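Local coordinates for TT1561 protein (Thermus thermophilus, PDB 1UF3), which binds calcium ions and, as a member of the calcineurin-like metallophosphoesterase superfamily, is probably a metal-dependent phosphoesterase, at the interface of chains A and B. Coordinates in Å, arbitrary orientation; residue numbers count along the deposited sequence, not the author numbering. Chains: chain A/B, hypothetical protein TT1561.

Contact 1: the interface of chains A and B. Residues chain A 138, 141; chain B 81, 84-85, 88, 95-96.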
ATOM      1  N   TYR A 138      -1.668  19.220 -38.023  1.00 24.51           N
ATOM      2  CA  TYR A 138      -0.628  20.134 -37.584  1.00 25.82           C
ATOM      3  C   TYR A 138      -0.421  20.010 -36.064  1.00 25.64           C
ATOM      4  O   TYR A 138       0.703  20.112 -35.587  1.00 27.24           O
ATOM      5  CB  TYR A 138      -0.982  21.585 -37.958  1.00 24.88           C
ATOM      6  CG  TYR A 138       0.156  22.570 -37.725  1.00 26.64           C
ATOM      7  CD1 TYR A 138       1.168  22.728 -38.668  1.00 26.30           C
ATOM      8  CD2 TYR A 138       0.235  23.315 -36.536  1.00 27.54           C
ATOM      9  CE1 TYR A 138       2.232  23.599 -38.451  1.00 28.16           C
ATOM     10  CE2 TYR A 138       1.307  24.195 -36.306  1.00 26.90           C
ATOM     11  CZ  TYR A 138       2.295  24.329 -37.265  1.00 26.57           C
ATOM     12  OH  TYR A 138       3.345  25.203 -37.072  1.00 29.79           O
ATOM     13  N   LYS A 141       1.558  16.622 -35.354  1.00 21.02           N
ATOM     14  CA  LYS A 141       2.910  16.423 -35.843  1.00 23.90           C
ATOM     15  C   LYS A 141       3.970  16.775 -34.790  1.00 24.23           C
ATOM     16  O   LYS A 141       5.108  16.323 -34.894  1.00 23.54           O
ATOM     17  CB  LYS A 141       3.175  17.225 -37.124  1.00 24.40           C
ATOM     18  CG  LYS A 141       3.368  18.708 -36.912  1.00 23.86           C
ATOM     19  CD  LYS A 141       3.996  19.341 -38.128  1.00 23.55           C
ATOM     20  CE  LYS A 141       4.184  20.840 -37.924  1.00 23.72           C
ATOM     21  NZ  LYS A 141       4.946  21.474 -39.035  1.00 23.98           N
TER
ATOM     22  N   LEU B  81      -1.131  30.551 -39.366  1.00 23.00           N
ATOM     23  CA  LEU B  81      -1.032  29.119 -39.109  1.00 25.59           C
ATOM     24  C   LEU B  81      -1.023  28.288 -40.379  1.00 27.04           C
ATOM     25  O   LEU B  81      -0.152  27.438 -40.570  1.00 26.93           O
ATOM     26  CB  LEU B  81      -2.194  28.655 -38.234  1.00 24.40           C
ATOM     27  CG  LEU B  81      -1.947  27.793 -36.987  1.00 28.66           C
ATOM     28  CD1 LEU B  81      -2.905  26.625 -37.053  1.00 26.36           C
ATOM     29  CD2 LEU B  81      -0.488  27.314 -36.852  1.00 23.44           C
ATOM     30  N   ALA B  84       2.088  28.607 -42.392  1.00 25.41           N
ATOM     31  CA  ALA B  84       3.223  28.054 -41.642  1.00 25.49           C
ATOM     32  C   ALA B  84       3.172  26.538 -41.862  1.00 26.48           C
ATOM     33  O   ALA B  84       4.196  25.890 -42.066  1.00 26.44           O
ATOM     34  CB  ALA B  84       3.078  28.356 -40.160  1.00 24.40           C
ATOM     35  N   ALA B  85       1.958  25.989 -41.823  1.00 25.82           N
ATOM     36  CA  ALA B  85       1.756  24.565 -42.034  1.00 26.14           C
ATOM     37  C   ALA B  85       2.218  24.183 -43.435  1.00 27.46           C
ATOM     38  O   ALA B  85       2.893  23.154 -43.620  1.00 25.43           O
ATOM     39  CB  ALA B  85       0.274  24.207 -41.847  1.00 25.90           C
ATOM     40  N   GLU B  88       6.027  24.326 -43.813  1.00 23.55           N
ATOM     41  CA  GLU B  88       6.633  23.296 -42.984  1.00 24.92           C
ATOM     42  C   GLU B  88       6.508  21.868 -43.526  1.00 26.83           C
ATOM     43  O   GLU B  88       7.342  21.015 -43.227  1.00 25.51           O
ATOM     44  CB  GLU B  88       6.087  23.424 -41.560  1.00 23.27           C
ATOM     45  CG  GLU B  88       6.691  24.652 -40.860  1.00 21.60           C
ATOM     46  CD  GLU B  88       5.930  25.131 -39.632  1.00 22.16           C
ATOM     47  OE1 GLU B  88       5.327  24.293 -38.925  1.00 22.31           O
ATOM     48  OE2 GLU B  88       5.975  26.356 -39.366  1.00 20.69           O
ATOM     49  N   ARG B  95       9.885  26.029 -38.446  1.00 22.76           N
ATOM     50  CA  ARG B  95       8.940  25.690 -37.407  1.00 22.30           C
ATOM     51  C   ARG B  95       8.379  26.829 -36.581  1.00 23.56           C
ATOM     52  O   ARG B  95       9.100  27.544 -35.859  1.00 23.08           O
ATOM     53  CB  ARG B  95       9.543  24.628 -36.460  1.00 24.21           C
ATOM     54  CG  ARG B  95       8.610  24.119 -35.308  1.00 23.48           C
ATOM     55  CD  ARG B  95       7.323  23.407 -35.835  1.00 24.46           C
ATOM     56  NE  ARG B  95       6.687  22.536 -34.831  1.00 24.88           N
ATOM     57  CZ  ARG B  95       5.373  22.477 -34.575  1.00 25.18           C
ATOM     58  NH1 ARG B  95       4.519  23.242 -35.236  1.00 23.88           N
ATOM     59  NH2 ARG B  95       4.902  21.628 -33.668  1.00 23.38           N
ATOM     60  N   ASN B  96       7.064  26.963 -36.688  1.00 21.31           N
ATOM     61  CA  ASN B  96       6.305  27.921 -35.917  1.00 20.57           C
ATOM     62  C   ASN B  96       6.265  27.289 -34.523  1.00 20.72           C
ATOM     63  O   ASN B  96       5.795  26.178 -34.385  1.00 20.99           O
ATOM     64  CB  ASN B  96       4.894  28.001 -36.494  1.00 21.53           C
ATOM     65  CG  ASN B  96       3.847  28.254 -35.441  1.00 23.11           C
ATOM     66  OD1 ASN B  96       3.888  29.267 -34.738  1.00 23.19           O
ATOM     67  ND2 ASN B  96       2.895  27.330 -35.318  1.00 24.42           N
TER
HETATM   68  O   HOH W   1       3.021  21.264 -41.340  1.00 24.20           O
HETATM   69  O   HOH W   2       2.039  21.810 -33.740  1.00 29.94           O
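The ring of A:Tyr138 lies against helix 77-90 of chain B, joining two copies of a calcineurin-superfamily metallophosphoesterase at a two-fold interface. Two methyls approach the ring from one face, near its rim: B:Ala85 CB stands 3.6 Å from CD1, and B:Leu81 CD2 lies by CE2 on the same side. The alanine is small enough for the aromatic ring to come close to the helix, while the branched leucine fills in beside it. With CG anti to the backbone N of A:Tyr138 (chi1 -171°), the ring reaches out from helix 133-140 and carries its hydroxyl past the apolar strip to a cluster of polar groups.

There the phenol OH takes a hydrogen bond from the B:Asn96 amide ND2 at 2.8 Å, nearly straight at 165° and lying in the amide plane. The same OH donates to the B:Glu88 carboxylate oxygen OE1 on its syn side at 2.9 Å, and the B:Arg95 guanidinium NH1 is a further hydrogen-bonding neighbour. A tyrosine suits this place because its hydroxyl can donate and accept at once. A:Lys141, extended beyond CG, reaches the anti lone pair of B:Glu88 OE1 with its ammonium NZ in a 2.8 Å salt bridge, so two donors from chain A grip one oxygen. The backbone N of B:Asn96 holds the other oxygen, OE2, from above the carboxylate plane and helps fix the glutamate. Along the way, the lysine CE packs over a face of the B:Arg95 guanidinium; the nearby carboxylate probably eases the approach of these two cations. At the rim, water 1 bridges A:Lys141 NZ and the B:Ala85 carbonyl, and water 2 links the A:Tyr138 carbonyl to the arginine.

Contact 2: the interface of chains A and B. Residues chain A 101, 142, 146; chain B 100-101, 142, 145-146.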
ATOM      1  N   PHE A 101      -0.291  17.616 -24.968  1.00 20.36           N
ATOM      2  CA  PHE A 101      -0.005  16.247 -24.549  1.00 18.64           C
ATOM      3  C   PHE A 101       0.430  16.130 -23.094  1.00 19.58           C
ATOM      4  O   PHE A 101       0.735  17.131 -22.446  1.00 15.51           O
ATOM      5  CB  PHE A 101       1.123  15.703 -25.425  1.00 19.09           C
ATOM      6  CG  PHE A 101       2.461  16.299 -25.104  1.00 17.27           C
ATOM      7  CD1 PHE A 101       3.290  15.707 -24.143  1.00 18.31           C
ATOM      8  CD2 PHE A 101       2.850  17.504 -25.677  1.00 17.01           C
ATOM      9  CE1 PHE A 101       4.469  16.310 -23.757  1.00 16.69           C
ATOM     10  CE2 PHE A 101       4.026  18.122 -25.303  1.00 17.52           C
ATOM     11  CZ  PHE A 101       4.844  17.523 -24.330  1.00 18.40           C
ATOM     12  N   ALA A 142       3.601  17.576 -33.790  1.00 22.65           N
ATOM     13  CA  ALA A 142       4.551  17.945 -32.727  1.00 24.08           C
ATOM     14  C   ALA A 142       5.041  16.707 -31.988  1.00 23.90           C
ATOM     15  O   ALA A 142       6.123  16.698 -31.452  1.00 25.99           O
ATOM     16  CB  ALA A 142       3.887  18.887 -31.721  1.00 25.14           C
ATOM     17  N   LEU A 146       8.936  13.523 -30.001  1.00 25.45           N
ATOM     18  CA  LEU A 146       9.016  12.673 -28.822  1.00 26.36           C
ATOM     19  C   LEU A 146       9.215  11.229 -29.282  1.00 27.30           C
ATOM     20  O   LEU A 146       8.356  10.654 -29.944  1.00 27.00           O
ATOM     21  CB  LEU A 146       7.737  12.835 -27.982  1.00 26.23           C
ATOM     22  CG  LEU A 146       7.385  14.311 -27.714  1.00 28.03           C
ATOM     23  CD1 LEU A 146       6.264  14.414 -26.697  1.00 26.67           C
ATOM     24  CD2 LEU A 146       8.629  15.055 -27.201  1.00 29.29           C
TER
ATOM     25  N   THR B 100       3.672  25.858 -28.998  1.00 19.23           N
ATOM     26  CA  THR B 100       4.148  24.487 -29.083  1.00 22.19           C
ATOM     27  C   THR B 100       5.668  24.422 -28.905  1.00 21.30           C
ATOM     28  O   THR B 100       6.259  25.306 -28.296  1.00 21.53           O
ATOM     29  CB  THR B 100       3.716  23.868 -30.441  1.00 20.99           C
ATOM     30  OG1 THR B 100       4.170  22.509 -30.534  1.00 23.09           O
ATOM     31  CG2 THR B 100       4.252  24.702 -31.593  1.00 21.01           C
ATOM     32  N   PHE B 101       6.303  23.394 -29.451  1.00 21.72           N
ATOM     33  CA  PHE B 101       7.746  23.255 -29.272  1.00 23.05           C
ATOM     34  C   PHE B 101       8.388  22.451 -30.393  1.00 24.15           C
ATOM     35  O   PHE B 101       7.690  21.845 -31.221  1.00 22.34           O
ATOM     36  CB  PHE B 101       8.016  22.518 -27.960  1.00 21.67           C
ATOM     37  CG  PHE B 101       7.675  21.048 -28.019  1.00 23.22           C
ATOM     38  CD1 PHE B 101       8.645  20.110 -28.365  1.00 21.10           C
ATOM     39  CD2 PHE B 101       6.359  20.621 -27.856  1.00 21.89           C
ATOM     40  CE1 PHE B 101       8.312  18.787 -28.561  1.00 20.69           C
ATOM     41  CE2 PHE B 101       6.018  19.301 -28.049  1.00 21.46           C
ATOM     42  CZ  PHE B 101       6.994  18.381 -28.404  1.00 22.58           C
ATOM     43  N   ALA B 142       3.167  22.850 -20.371  1.00 19.30           N
ATOM     44  CA  ALA B 142       3.333  21.563 -21.030  1.00 20.13           C
ATOM     45  C   ALA B 142       4.822  21.195 -21.038  1.00 21.02           C
ATOM     46  O   ALA B 142       5.166  20.019 -21.133  1.00 20.46           O
ATOM     47  CB  ALA B 142       2.806  21.612 -22.473  1.00 21.26           C
ATOM     48  N   GLU B 145       6.603  18.516 -18.893  1.00 20.29           N
ATOM     49  CA  GLU B 145       6.600  17.111 -19.312  1.00 21.84           C
ATOM     50  C   GLU B 145       7.973  16.801 -19.943  1.00 21.22           C
ATOM     51  O   GLU B 145       8.301  15.631 -20.149  1.00 21.41           O
ATOM     52  CB  GLU B 145       5.568  16.819 -20.422  1.00 22.47           C
ATOM     53  CG  GLU B 145       4.107  17.153 -20.178  1.00 24.47           C
ATOM     54  CD  GLU B 145       3.459  16.295 -19.153  1.00 24.49           C
ATOM     55  OE1 GLU B 145       3.915  15.156 -18.957  1.00 25.97           O
ATOM     56  OE2 GLU B 145       2.469  16.762 -18.546  1.00 26.10           O
ATOM     57  N   LEU B 146       8.733  17.843 -20.292  1.00 17.86           N
ATOM     58  CA  LEU B 146      10.053  17.687 -20.946  1.00 20.19           C
ATOM     59  C   LEU B 146      11.040  18.536 -20.157  1.00 18.98           C
ATOM     60  O   LEU B 146      11.762  19.362 -20.702  1.00 19.62           O
ATOM     61  CB  LEU B 146       9.975  18.200 -22.396  1.00 19.44           C
ATOM     62  CG  LEU B 146       8.861  17.605 -23.274  1.00 20.92           C
ATOM     63  CD1 LEU B 146       8.665  18.436 -24.542  1.00 21.22           C
ATOM     64  CD2 LEU B 146       9.209  16.166 -23.619  1.00 22.33           C
TER
HETATM   65  O   HOH W   3       1.218  18.629 -20.288  1.00 25.97           O
HETATM   66  O   HOH W   4       7.047  19.507 -31.975  1.00 38.40           O
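This is a mainly apolar patch of a two-fold interface between two copies of the protein, where equivalent residues meet and help hold chains A and B together in the deposited assembly, though this pairing may not be the biological one. A:Phe101 and B:Phe101 come together through the rims of their rings, CE2 to CE2 at 3.6 Å, with the side chains crossing at about a right angle. The A:Phe101 ring also runs alongside the aliphatic part of B:Glu145, its CE1 lying 3.5 Å from CB, and its CZ meets the B:Leu146 methyl CD1. The phenylalanine CG sits between the backbone N and the carbonyl carbon (chi1 73°), a setting that swings the ring outward from its strand toward chain B.

The two leucines touch methyl to methyl, A:Leu146 CD2 to B:Leu146 CD2 at 3.8 Å. A branched residue suits the place because CD1 of each covers its own chain's Phe101 ring while CD2 reaches across. Shortening A:Phe101 to an alanine is likely to open a gap beside B:Phe101 and leave the B:Leu146 methyl and the B:Glu145 chain without their aromatic partner.

Water 3 joins the A:Phe101 carbonyl to the B:Glu145 carboxylate OE2, at 2.8 Å from the latter, and water 4 connects the carbonyl oxygens of A:Ala142 and B:Phe101. The small A:Ala142 probably lets the B:Phe101 ring come near its backbone, CZ standing 3.6 Å from the carbonyl O. In the fold, A:Phe101 and B:Phe101 begin strand 101-104, whereas A:Ala142, B:Ala142 and B:Leu146 belong to the 3-10 helix (141-145 in chain A, 141-146 in chain B), with A:Leu146 just after it.

About 15 Å separates the C-alpha centres of contact 1 and contact 2, so they are neighbouring patches of one two-fold interface. On chain A they are joined by a continuous run, helix 133-140 followed directly by the short helical turn 141-145: A:Lys141 serves contact 1 and the next residue, A:Ala142, serves contact 2. On chain B, the short strand 94-96 and the residues at the start of strand 101-104 likewise lie close in sequence. A polar, charged patch thus flanks an apolar one near the symmetry axis, and symmetry repeats contact 1 with chains exchanged, which probably helps set the register of the two subunits.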